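Local coordinates for probable antibiotics synthesis protein (Thermus thermophilus, PDB 1V70) that is of unknown function but belongs to the cupin superfamily, probably binds a metal ion and may take part in antibiotic synthesis, at residues Leu6-Ile20 with Tyr30-Lys42. Numbering follows the deposited sequence. Where two conformers were deposited one is given.
Sequences LKRLARYNPEKMAKI and YDLYALLPGQAQK
M17 packs against Y33 and L35 at the edge of a cupin beta-sandwich, where strand 18-20 pairs antiparallel with 30-35 as part of a beta hairpin; L32 and A34 of strand 30-35 carry the rest of the contact. Paired backbone bonds join A18 to A34 and I20 to L32, so the side chains of these four share one face, while K19 and Y33 share the other. The unbranched, apolar thioether of M17 suits its place between Y33 and L35: CG anti to the backbone N (chi1 173°) and an extended chi2 bring SD to 3.7 Å from L35 CG and obliquely beside the Y33 ring, a Met-aromatic contact. The bend at chi3 (79°) turns CE over a face of that ring, a CH-pi contact 4.1 Å from the centroid. L32 spreads its branched end under helix 6-9, CD2 against L6 CD2 at 3.8 Å and CD1 near L9 CB. A34, small enough for loop 10-17 to pass close by, receives Y12 CE1 on its CB at 3.5 Å; L36 CD2 packs obliquely on the same ring. In the type II turn from L36 to Q39, the Q39 amide is used at both ends: OE1 accepts from L36 N, and NE2 reaches across to N13 O at 2.8 Å, nearly straight at 162°.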
ATOM      1  N   LEU A   6       5.023  10.409  -0.456  1.00 14.30           N
ATOM      2  CA  LEU A   6       3.700  10.442  -1.068  1.00 15.61           C
ATOM      3  C   LEU A   6       2.940  11.732  -0.799  1.00 15.74           C
ATOM      4  O   LEU A   6       2.112  12.150  -1.611  1.00 16.43           O
ATOM      5  CB  LEU A   6       2.873   9.237  -0.612  1.00 16.05           C
ATOM      6  CG  LEU A   6       3.164   7.907  -1.319  1.00 20.02           C
ATOM      7  CD1 LEU A   6       4.641   7.559  -1.235  1.00 22.26           C
ATOM      8  CD2 LEU A   6       2.314   6.812  -0.695  1.00 20.51           C
ATOM      9  N   LYS A   7       3.226  12.362   0.337  1.00 16.26           N
ATOM     10  CA  LYS A   7       2.572  13.614   0.700  1.00 18.96           C
ATOM     11  C   LYS A   7       2.906  14.687  -0.330  1.00 18.44           C
ATOM     12  O   LYS A   7       2.074  15.538  -0.649  1.00 21.30           O
ATOM     13  CB  LYS A   7       3.033  14.073   2.087  1.00 20.08           C
ATOM     14  CG  LYS A   7       2.780  13.059   3.195  1.00 24.64           C
ATOM     15  CD  LYS A   7       3.167  13.611   4.564  1.00 26.67           C
ATOM     16  CE  LYS A   7       4.660  13.899   4.667  1.00 27.69           C
ATOM     17  NZ  LYS A   7       5.487  12.665   4.558  1.00 26.32           N
ATOM     18  N   ARG A   8       4.126  14.637  -0.854  1.00 16.64           N
ATOM     19  CA  ARG A   8       4.572  15.615  -1.851  1.00 17.57           C
ATOM     20  C   ARG A   8       3.959  15.361  -3.223  1.00 16.84           C
ATOM     21  O   ARG A   8       3.661  16.296  -3.955  1.00 18.94           O
ATOM     22  CB  ARG A   8       6.096  15.569  -1.954  1.00 19.46           C
ATOM     23  CG  ARG A   8       6.636  16.586  -2.966  1.00 25.05           C
ATOM     24  CD  ARG A   8       7.968  16.116  -3.591  1.00 29.10           C
ATOM     25  NE  ARG A   8       8.074  16.641  -4.956  1.00 33.83           N
ATOM     26  CZ  ARG A   8       8.586  15.863  -5.946  1.00 36.03           C
ATOM     27  NH1 ARG A   8       9.000  14.618  -5.710  1.00 36.85           N
ATOM     28  NH2 ARG A   8       8.674  16.368  -7.174  1.00 37.47           N
ATOM     29  N   LEU A   9       3.773  14.093  -3.578  1.00 13.39           N
ATOM     30  CA  LEU A   9       3.221  13.724  -4.880  1.00 13.36           C
ATOM     31  C   LEU A   9       1.740  14.029  -5.052  1.00 13.50           C
ATOM     32  O   LEU A   9       1.265  14.186  -6.177  1.00 13.61           O
ATOM     33  CB  LEU A   9       3.442  12.234  -5.141  1.00 12.92           C
ATOM     34  CG  LEU A   9       4.888  11.754  -5.264  1.00 14.78           C
ATOM     35  CD1 LEU A   9       4.900  10.265  -5.572  1.00 15.50           C
ATOM     36  CD2 LEU A   9       5.599  12.532  -6.362  1.00 18.50           C
ATOM     37  N   ALA A  10       1.014  14.099  -3.941  1.00 14.10           N
ATOM     38  CA  ALA A  10      -0.419  14.368  -3.980  1.00 15.51           C
ATOM     39  C   ALA A  10      -0.767  15.607  -4.797  1.00 15.47           C
ATOM     40  O   ALA A  10      -0.150  16.663  -4.647  1.00 16.04           O
ATOM     41  CB  ALA A  10      -0.958  14.507  -2.559  1.00 16.60           C
ATOM     42  N   ARG A  11      -1.762  15.463  -5.665  1.00 14.22           N
ATOM     43  CA  ARG A  11      -2.222  16.550  -6.523  1.00 14.05           C
ATOM     44  C   ARG A  11      -3.619  16.191  -7.014  1.00 14.28           C
ATOM     45  O   ARG A  11      -4.003  15.023  -6.996  1.00 14.19           O
ATOM     46  CB  ARG A  11      -1.275  16.728  -7.717  1.00 14.20           C
ATOM     47  CG  ARG A  11      -1.231  15.528  -8.645  1.00 13.88           C
ATOM     48  CD  ARG A  11      -0.282  15.725  -9.824  1.00 14.82           C
ATOM     49  NE  ARG A  11      -0.279  14.553 -10.694  1.00 14.99           N
ATOM     50  CZ  ARG A  11      -1.271  14.222 -11.516  1.00 16.70           C
ATOM     51  NH1 ARG A  11      -2.356  14.983 -11.599  1.00 15.66           N
ATOM     52  NH2 ARG A  11      -1.192  13.112 -12.238  1.00 18.34           N
ATOM     53  N   TYR A  12      -4.373  17.190  -7.454  1.00 14.15           N
ATOM     54  CA  TYR A  12      -5.729  16.958  -7.936  1.00 14.54           C
ATOM     55  C   TYR A  12      -5.922  17.441  -9.369  1.00 14.42           C
ATOM     56  O   TYR A  12      -5.151  18.255  -9.875  1.00 15.46           O
ATOM     57  CB  TYR A  12      -6.726  17.637  -6.995  1.00 15.43           C
ATOM     58  CG  TYR A  12      -6.737  17.006  -5.621  1.00 17.00           C
ATOM     59  CD1 TYR A  12      -7.497  15.865  -5.363  1.00 18.77           C
ATOM     60  CD2 TYR A  12      -5.937  17.510  -4.596  1.00 19.59           C
ATOM     61  CE1 TYR A  12      -7.458  15.239  -4.119  1.00 21.08           C
ATOM     62  CE2 TYR A  12      -5.890  16.891  -3.348  1.00 21.60           C
ATOM     63  CZ  TYR A  12      -6.651  15.756  -3.119  1.00 21.61           C
ATOM     64  OH  TYR A  12      -6.598  15.127  -1.896  1.00 24.94           O
ATOM     65  N   ASN A  13      -6.955  16.920 -10.018  1.00 14.12           N
ATOM     66  CA  ASN A  13      -7.270  17.258 -11.401  1.00 15.19           C
ATOM     67  C   ASN A  13      -8.740  17.670 -11.436  1.00 15.72           C
ATOM     68  O   ASN A  13      -9.613  16.898 -11.047  1.00 15.72           O
ATOM     69  CB  ASN A  13      -7.046  16.023 -12.282  1.00 15.54           C
ATOM     70  CG  ASN A  13      -7.238  16.307 -13.757  1.00 16.31           C
ATOM     71  OD1 ASN A  13      -8.066  17.131 -14.141  1.00 19.05           O
ATOM     72  ND2 ASN A  13      -6.481  15.607 -14.593  1.00 17.13           N
ATOM     73  N   PRO A  14      -9.034  18.896 -11.897  1.00 15.52           N
ATOM     74  CA  PRO A  14     -10.428  19.352 -11.951  1.00 17.32           C
ATOM     75  C   PRO A  14     -11.292  18.639 -12.991  1.00 17.16           C
ATOM     76  O   PRO A  14     -12.519  18.619 -12.878  1.00 20.68           O
ATOM     77  CB  PRO A  14     -10.287  20.846 -12.240  1.00 19.07           C
ATOM     78  CG  PRO A  14      -9.054  20.900 -13.080  1.00 19.67           C
ATOM     79  CD  PRO A  14      -8.115  19.951 -12.363  1.00 16.68           C
ATOM     80  N   GLU A  15     -10.647  18.039 -13.986  1.00 18.55           N
ATOM     81  CA  GLU A  15     -11.350  17.366 -15.088  1.00 20.68           C
ATOM     82  C   GLU A  15     -11.805  15.935 -14.732  1.00 20.66           C
ATOM     83  O   GLU A  15     -12.883  15.504 -15.115  1.00 21.08           O
ATOM     84  CB  GLU A  15     -10.434  17.332 -16.319  1.00 22.89           C
ATOM     85  CG  GLU A  15     -11.083  16.636 -17.523  1.00 27.01           C
ATOM     86  CD  GLU A  15     -12.041  17.582 -18.229  1.00 29.44           C
ATOM     87  OE1 GLU A  15     -12.868  18.185 -17.569  1.00 30.93           O
ATOM     88  OE2 GLU A  15     -11.985  17.663 -19.455  1.00 32.23           O
ATOM     89  N   LYS A  16     -10.970  15.196 -14.011  1.00 19.18           N
ATOM     90  CA  LYS A  16     -11.287  13.819 -13.654  1.00 18.61           C
ATOM     91  C   LYS A  16     -10.356  13.360 -12.544  1.00 16.62           C
ATOM     92  O   LYS A  16      -9.413  14.063 -12.189  1.00 15.56           O
ATOM     93  CB  LYS A  16     -11.095  12.913 -14.870  1.00 20.82           C
ATOM     94  CG  LYS A  16      -9.662  12.894 -15.386  1.00 24.80           C
ATOM     95  CD  LYS A  16      -9.492  11.927 -16.545  1.00 29.29           C
ATOM     96  CE  LYS A  16      -8.042  11.868 -16.997  1.00 31.48           C
ATOM     97  NZ  LYS A  16      -7.846  10.909 -18.119  1.00 34.75           N
ATOM     98  N   MET A  17     -10.620  12.178 -12.000  1.00 14.62           N
ATOM     99  CA  MET A  17      -9.775  11.642 -10.945  1.00 13.72           C
ATOM    100  C   MET A  17      -8.326  11.578 -11.414  1.00 12.90           C
ATOM    101  O   MET A  17      -8.040  11.151 -12.531  1.00 14.86           O
ATOM    102  CB  MET A  17     -10.237  10.237 -10.554  1.00 13.11           C
ATOM    103  CG  MET A  17      -9.303   9.545  -9.573  1.00 13.31           C
ATOM    104  SD  MET A  17      -9.768   7.842  -9.237  1.00 15.40           S
ATOM    105  CE  MET A  17      -9.143   7.042 -10.687  1.00 19.67           C
ATOM    106  N   ALA A  18      -7.413  11.998 -10.549  1.00 10.89           N
ATOM    107  CA  ALA A  18      -5.998  11.966 -10.881  1.00 11.91           C
ATOM    108  C   ALA A  18      -5.378  10.640 -10.454  1.00 11.78           C
ATOM    109  O   ALA A  18      -5.607  10.164  -9.337  1.00 12.92           O
ATOM    110  CB  ALA A  18      -5.274  13.120 -10.194  1.00 12.85           C
ATOM    111  N   LYS A  19      -4.618  10.034 -11.360  1.00 13.15           N
ATOM    112  CA  LYS A  19      -3.915   8.789 -11.085  1.00 14.32           C
ATOM    113  C   LYS A  19      -2.448   9.195 -11.075  1.00 14.57           C
ATOM    114  O   LYS A  19      -1.899   9.631 -12.088  1.00 15.08           O
ATOM    115  CB  LYS A  19      -4.195   7.752 -12.173  1.00 18.07           C
ATOM    116  CG  LYS A  19      -5.645   7.278 -12.190  1.00 22.42           C
ATOM    117  CD  LYS A  19      -5.888   6.186 -13.225  1.00 26.68           C
ATOM    118  CE  LYS A  19      -5.160   4.896 -12.877  1.00 29.96           C
ATOM    119  NZ  LYS A  19      -3.678   5.028 -12.957  1.00 32.75           N
ATOM    120  N   ILE A  20      -1.827   9.064  -9.913  1.00 12.68           N
ATOM    121  CA  ILE A  20      -0.445   9.473  -9.719  1.00 12.63           C
ATOM    122  C   ILE A  20       0.480   8.277  -9.525  1.00 12.83           C
ATOM    123  O   ILE A  20       0.481   7.658  -8.466  1.00 12.94           O
ATOM    124  CB  ILE A  20      -0.363  10.389  -8.481  1.00 13.31           C
ATOM    125  CG1 ILE A  20      -1.335  11.561  -8.651  1.00 14.27           C
ATOM    126  CG2 ILE A  20       1.061  10.871  -8.270  1.00 14.35           C
ATOM    127  CD1 ILE A  20      -1.822  12.159  -7.343  1.00 15.24           C
ATOM    128  N   TYR A  30       1.911   0.865  -8.252  1.00 11.87           N
ATOM    129  CA  TYR A  30       1.801   1.432  -6.912  1.00 10.14           C
ATOM    130  C   TYR A  30       1.457   2.886  -7.198  1.00 10.47           C
ATOM    131  O   TYR A  30       2.329   3.682  -7.558  1.00 10.26           O
ATOM    132  CB  TYR A  30       3.148   1.308  -6.196  1.00 11.44           C
ATOM    133  CG  TYR A  30       3.089   1.422  -4.689  1.00 10.63           C
ATOM    134  CD1 TYR A  30       2.853   0.301  -3.885  1.00 10.63           C
ATOM    135  CD2 TYR A  30       3.298   2.646  -4.064  1.00 11.48           C
ATOM    136  CE1 TYR A  30       2.836   0.407  -2.489  1.00 10.57           C
ATOM    137  CE2 TYR A  30       3.284   2.762  -2.680  1.00 11.67           C
ATOM    138  CZ  TYR A  30       3.057   1.640  -1.898  1.00 10.84           C
ATOM    139  OH  TYR A  30       3.081   1.769  -0.527  1.00 11.40           O
ATOM    140  N   ASP A  31       0.176   3.221  -7.054  1.00  9.62           N
ATOM    141  CA  ASP A  31      -0.317   4.558  -7.371  1.00 10.47           C
ATOM    142  C   ASP A  31      -1.071   5.261  -6.264  1.00 10.88           C
ATOM    143  O   ASP A  31      -1.469   4.659  -5.269  1.00 10.88           O
ATOM    144  CB  ASP A  31      -1.300   4.492  -8.550  1.00 12.60           C
ATOM    145  CG  ASP A  31      -0.751   3.760  -9.747  1.00 15.91           C
ATOM    146  OD1 ASP A  31       0.388   4.052 -10.146  1.00 15.92           O
ATOM    147  OD2 ASP A  31      -1.475   2.902 -10.301  1.00 19.93           O
ATOM    148  N   LEU A  32      -1.279   6.554  -6.476  1.00 11.25           N
ATOM    149  CA  LEU A  32      -2.088   7.363  -5.587  1.00 11.34           C
ATOM    150  C   LEU A  32      -3.269   7.787  -6.455  1.00 12.10           C
ATOM    151  O   LEU A  32      -3.083   8.151  -7.619  1.00 13.82           O
ATOM    152  CB  LEU A  32      -1.358   8.629  -5.130  1.00 13.52           C
ATOM    153  CG  LEU A  32      -0.210   8.532  -4.131  1.00 15.03           C
ATOM    154  CD1 LEU A  32       0.322   9.935  -3.860  1.00 17.81           C
ATOM    155  CD2 LEU A  32      -0.690   7.884  -2.838  1.00 18.21           C
ATOM    156  N   TYR A  33      -4.480   7.697  -5.919  1.00 10.89           N
ATOM    157  CA  TYR A  33      -5.659   8.156  -6.649  1.00 10.97           C
ATOM    158  C   TYR A  33      -6.142   9.358  -5.855  1.00 11.65           C
ATOM    159  O   TYR A  33      -6.341   9.264  -4.645  1.00 12.65           O
ATOM    160  CB  TYR A  33      -6.780   7.114  -6.668  1.00 11.03           C
ATOM    161  CG  TYR A  33      -6.624   5.964  -7.639  1.00 11.75           C
ATOM    162  CD1 TYR A  33      -7.700   5.111  -7.884  1.00 11.74           C
ATOM    163  CD2 TYR A  33      -5.412   5.696  -8.285  1.00 12.73           C
ATOM    164  CE1 TYR A  33      -7.583   4.018  -8.737  1.00 12.59           C
ATOM    165  CE2 TYR A  33      -5.283   4.598  -9.147  1.00 14.30           C
ATOM    166  CZ  TYR A  33      -6.376   3.765  -9.364  1.00 13.96           C
ATOM    167  OH  TYR A  33      -6.270   2.668 -10.191  1.00 16.05           O
ATOM    168  N   ALA A  34      -6.316  10.491  -6.526  1.00 10.50           N
ATOM    169  CA  ALA A  34      -6.780  11.706  -5.871  1.00 10.69           C
ATOM    170  C   ALA A  34      -8.136  12.047  -6.466  1.00 11.02           C
ATOM    171  O   ALA A  34      -8.246  12.348  -7.659  1.00 10.99           O
ATOM    172  CB  ALA A  34      -5.790  12.844  -6.102  1.00 11.08           C
ATOM    173  N   LEU A  35      -9.166  11.990  -5.627  1.00 10.52           N
ATOM    174  CA  LEU A  35     -10.531  12.247  -6.064  1.00 11.55           C
ATOM    175  C   LEU A  35     -11.179  13.464  -5.430  1.00 10.90           C
ATOM    176  O   LEU A  35     -11.291  13.560  -4.210  1.00 11.44           O
ATOM    177  CB  LEU A  35     -11.427  11.036  -5.767  1.00 12.23           C
ATOM    178  CG  LEU A  35     -11.117   9.665  -6.371  1.00 12.35           C
ATOM    179  CD1 LEU A  35      -9.982   8.996  -5.612  1.00 15.87           C
ATOM    180  CD2 LEU A  35     -12.370   8.798  -6.293  1.00 15.53           C
ATOM    181  N   LEU A  36     -11.596  14.406  -6.267  1.00 12.20           N
ATOM    182  CA  LEU A  36     -12.303  15.575  -5.771  1.00 13.55           C
ATOM    183  C   LEU A  36     -13.746  15.090  -5.625  1.00 14.51           C
ATOM    184  O   LEU A  36     -14.113  14.047  -6.174  1.00 13.44           O
ATOM    185  CB  LEU A  36     -12.235  16.719  -6.789  1.00 14.94           C
ATOM    186  CG  LEU A  36     -10.862  17.361  -7.020  1.00 15.03           C
ATOM    187  CD1 LEU A  36     -10.952  18.374  -8.154  1.00 16.99           C
ATOM    188  CD2 LEU A  36     -10.387  18.031  -5.740  1.00 15.80           C
ATOM    189  N   PRO A  37     -14.578  15.822  -4.870  1.00 15.51           N
ATOM    190  CA  PRO A  37     -15.973  15.409  -4.701  1.00 16.25           C
ATOM    191  C   PRO A  37     -16.642  15.164  -6.053  1.00 17.02           C
ATOM    192  O   PRO A  37     -16.525  15.980  -6.967  1.00 16.93           O
ATOM    193  CB  PRO A  37     -16.587  16.590  -3.960  1.00 17.19           C
ATOM    194  CG  PRO A  37     -15.465  17.051  -3.101  1.00 17.65           C
ATOM    195  CD  PRO A  37     -14.275  17.001  -4.040  1.00 17.60           C
ATOM    196  N   GLY A  38     -17.327  14.030  -6.178  1.00 17.04           N
ATOM    197  CA  GLY A  38     -18.009  13.705  -7.417  1.00 17.41           C
ATOM    198  C   GLY A  38     -17.192  12.903  -8.413  1.00 16.97           C
ATOM    199  O   GLY A  38     -17.738  12.360  -9.373  1.00 19.74           O
ATOM    200  N   GLN A  39     -15.882  12.820  -8.200  1.00 14.58           N
ATOM    201  CA  GLN A  39     -15.037  12.071  -9.116  1.00 13.43           C
ATOM    202  C   GLN A  39     -15.034  10.589  -8.771  1.00 13.46           C
ATOM    203  O   GLN A  39     -15.441  10.192  -7.672  1.00 12.79           O
ATOM    204  CB  GLN A  39     -13.618  12.640  -9.112  1.00 12.73           C
ATOM    205  CG  GLN A  39     -13.580  14.095  -9.561  1.00 13.57           C
ATOM    206  CD  GLN A  39     -12.178  14.593  -9.818  1.00 13.47           C
ATOM    207  OE1 GLN A  39     -11.242  14.243  -9.102  1.00 12.88           O
ATOM    208  NE2 GLN A  39     -12.027  15.435 -10.836  1.00 14.72           N
ATOM    209  N   ALA A  40     -14.575   9.771  -9.709  1.00 12.19           N
ATOM    210  CA  ALA A  40     -14.574   8.336  -9.489  1.00 13.30           C
ATOM    211  C   ALA A  40     -13.756   7.559 -10.499  1.00 13.07           C
ATOM    212  O   ALA A  40     -13.375   8.078 -11.553  1.00 14.38           O
ATOM    213  CB  ALA A  40     -16.018   7.827  -9.525  1.00 16.58           C
ATOM    214  N   GLN A  41     -13.464   6.312 -10.148  1.00 12.18           N
ATOM    215  CA  GLN A  41     -12.851   5.403 -11.044  1.00 11.75           C
ATOM    216  C   GLN A  41     -13.963   4.543 -11.498  1.00 10.99           C
ATOM    217  O   GLN A  41     -14.623   3.863 -10.724  1.00 11.46           O
ATOM    218  CB  GLN A  41     -11.833   4.546 -10.291  1.00 12.73           C
ATOM    219  CG  GLN A  41     -11.194   3.460 -11.280  0.50 13.50           C
ATOM    220  CD  GLN A  41     -10.026   2.730 -10.654  0.50 14.09           C
ATOM    221  OE1 GLN A  41     -10.129   2.067  -9.631  0.50 14.91           O
ATOM    222  NE2 GLN A  41      -8.876   2.828 -11.350  0.50 14.93           N
ATOM    223  N   LYS A  42     -14.275   4.576 -12.788  0.50  6.19           N
ATOM    224  CA  LYS A  42     -15.395   3.800 -13.308  0.50  6.82           C
ATOM    225  C   LYS A  42     -15.198   2.324 -13.011  0.50  6.39           C
ATOM    226  O   LYS A  42     -14.070   1.841 -12.911  0.50  6.19           O
ATOM    227  CB  LYS A  42     -15.539   3.993 -14.821  0.50  8.97           C
ATOM    228  CG  LYS A  42     -15.664   5.434 -15.278  0.50 12.23           C
ATOM    229  CD  LYS A  42     -15.815   5.503 -16.792  0.50 14.57           C
ATOM    230  CE  LYS A  42     -15.868   6.936 -17.286  0.50 16.15           C
ATOM    231  NZ  LYS A  42     -14.612   7.672 -16.965  0.50 17.55           N
TER
HETATM  232  O   HOH W   1      -8.517  14.947  -8.731  1.00 12.99           O
HETATM  233  O   HOH W   2     -14.433  16.217 -12.418  1.00 27.51           O
HETATM  234  O   HOH W   3     -13.921  11.406 -12.528  1.00 16.12           O
HETATM  235  O   HOH W   4      -3.909   2.244 -11.386  1.00 25.08           O